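Local coordinates for UBP3-associated protein BRE5 (PDB 2QIY), which works together with the ubiquitin protease UBP3 in de-ubiquitination, and is represented here by its NTF2-like domain, at residues A[20-23]-A[24-27]. Sequence-based numbering, arbitrary orientation.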
# COMPACT_ATOMS: atom_id res chain seq x y z
N GLN A 20 -0.31 -15.06 -5.89
CA GLN A 20 -0.82 -16.38 -5.51
C GLN A 20 0.33 -17.30 -5.11
O GLN A 20 0.27 -17.94 -4.06
CB GLN A 20 -1.72 -16.99 -6.60
CG GLN A 20 -2.72 -17.97 -5.98
CD GLN A 20 -3.84 -18.40 -6.93
OE1 GLN A 20 -3.99 -17.89 -8.03
NE2 GLN A 20 -4.64 -19.37 -6.47
N ASN A 21 1.40 -17.31 -5.90
CA ASN A 21 2.59 -18.12 -5.61
C ASN A 21 3.31 -17.75 -4.30
O ASN A 21 3.72 -18.63 -3.54
CB ASN A 21 3.56 -18.11 -6.79
CG ASN A 21 3.02 -18.86 -8.00
OD1 ASN A 21 2.19 -19.76 -7.87
ND2 ASN A 21 3.47 -18.48 -9.19
N TYR A 22 3.43 -16.44 -4.04
CA TYR A 22 4.04 -15.91 -2.82
C TYR A 22 3.32 -16.38 -1.55
O TYR A 22 3.95 -16.88 -0.62
CB TYR A 22 4.01 -14.39 -2.89
CG TYR A 22 4.49 -13.66 -1.66
CD1 TYR A 22 5.82 -13.33 -1.50
CD2 TYR A 22 3.58 -13.25 -0.68
CE1 TYR A 22 6.26 -12.63 -0.38
CE2 TYR A 22 4.00 -12.54 0.46
CZ TYR A 22 5.35 -12.23 0.61
OH TYR A 22 5.77 -11.54 1.71
N TYR A 23 2.00 -16.21 -1.51
CA TYR A 23 1.28 -16.58 -0.29
C TYR A 23 1.19 -18.08 -0.10
O TYR A 23 1.21 -18.57 1.03
CB TYR A 23 -0.09 -15.93 -0.20
CG TYR A 23 -0.04 -14.42 -0.09
CD1 TYR A 23 0.47 -13.79 1.06
CD2 TYR A 23 -0.51 -13.62 -1.13
CE1 TYR A 23 0.51 -12.38 1.15
CE2 TYR A 23 -0.48 -12.23 -1.04
CZ TYR A 23 0.03 -11.62 0.09
OH TYR A 23 0.05 -10.25 0.17
N GLU A 24 1.13 -18.81 -1.20
CA GLU A 24 1.02 -20.25 -1.07
C GLU A 24 2.35 -20.86 -0.66
O GLU A 24 2.36 -21.88 0.02
CB GLU A 24 0.41 -20.86 -2.33
CG GLU A 24 -1.09 -20.53 -2.46
CD GLU A 24 -1.71 -21.06 -3.76
OE1 GLU A 24 -0.95 -21.44 -4.67
OE2 GLU A 24 -2.96 -21.12 -3.84
N ARG A 25 3.46 -20.22 -1.05
CA ARG A 25 4.80 -20.67 -0.62
C ARG A 25 4.95 -20.58 0.89
O ARG A 25 5.70 -21.37 1.49
CB ARG A 25 5.92 -19.88 -1.31
CG ARG A 25 6.12 -20.25 -2.76
CD ARG A 25 7.43 -19.68 -3.28
NE ARG A 25 7.27 -18.40 -3.98
CZ ARG A 25 7.60 -17.22 -3.47
NH1 ARG A 25 8.13 -17.14 -2.25
NH2 ARG A 25 7.43 -16.12 -4.18
N MET A 26 4.26 -19.62 1.51
CA MET A 26 4.24 -19.50 2.96
C MET A 26 3.60 -20.72 3.60
O MET A 26 4.05 -21.17 4.65
CB MET A 26 3.45 -18.28 3.39
CG MET A 26 4.12 -17.04 2.91
SD MET A 26 3.46 -15.64 3.80
CE MET A 26 4.60 -14.35 3.25
N ARG A 27 2.54 -21.20 2.98
CA ARG A 27 1.87 -22.39 3.46
C ARG A 27 2.79 -23.60 3.33
O ARG A 27 2.89 -24.41 4.24
CB ARG A 27 0.61 -22.64 2.65
CG ARG A 27 -0.31 -23.74 3.20
CD ARG A 27 -1.54 -23.89 2.29
NE ARG A 27 -1.12 -24.19 0.92
CZ ARG A 27 -1.77 -23.86 -0.20
NH1 ARG A 27 -2.92 -23.20 -0.16
NH2 ARG A 27 -1.25 -24.21 -1.37
O HOH W 1 1.54 -21.64 -5.90
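Glu24 N donates to Gln20 O at 3.1 Å and Arg25 N to Asn21 O at 3.0 Å, the i-to-i+4 pattern of an alpha helix, whereas Met26 N has only weak bonds, shared between Tyr22 O and Tyr23 O. This is the last part of helix 11-28, which packs against the curved sheet of the NTF2 fold, and it illustrates how an amphipathic helix sorts its side chains. On the buried side, Tyr22 and Met26 make a Met-aromatic contact, with SD of Met26 5.3 Å from the Tyr22 ring centroid and oblique to it. The Met26 chain stays extended out to its methyl (chi3 171°), which puts CE 3.4 Å from Tyr22 CE2. Tyr22 OH also hydrogen-bonds Asp142, tying the helix to strand 137-147. The Arg25 chain turns about its CG-CD bond (chi3 -96°), which lays one face of its guanidinium over Tyr22 CA while NH2 comes to the edge of the Tyr22 ring, the two planes nearly perpendicular at 88°. Phe36 adds a cation-pi contact, and an alanine in place of Arg25 would probably leave that ring without its cation and uncover the Tyr22 backbone. On the more polar side, the side chains of Gln20 and Glu24 run alongside each other. One water donates to both Asn21 OD1 and Glu24 OE1, 2.8 Å from each oxygen.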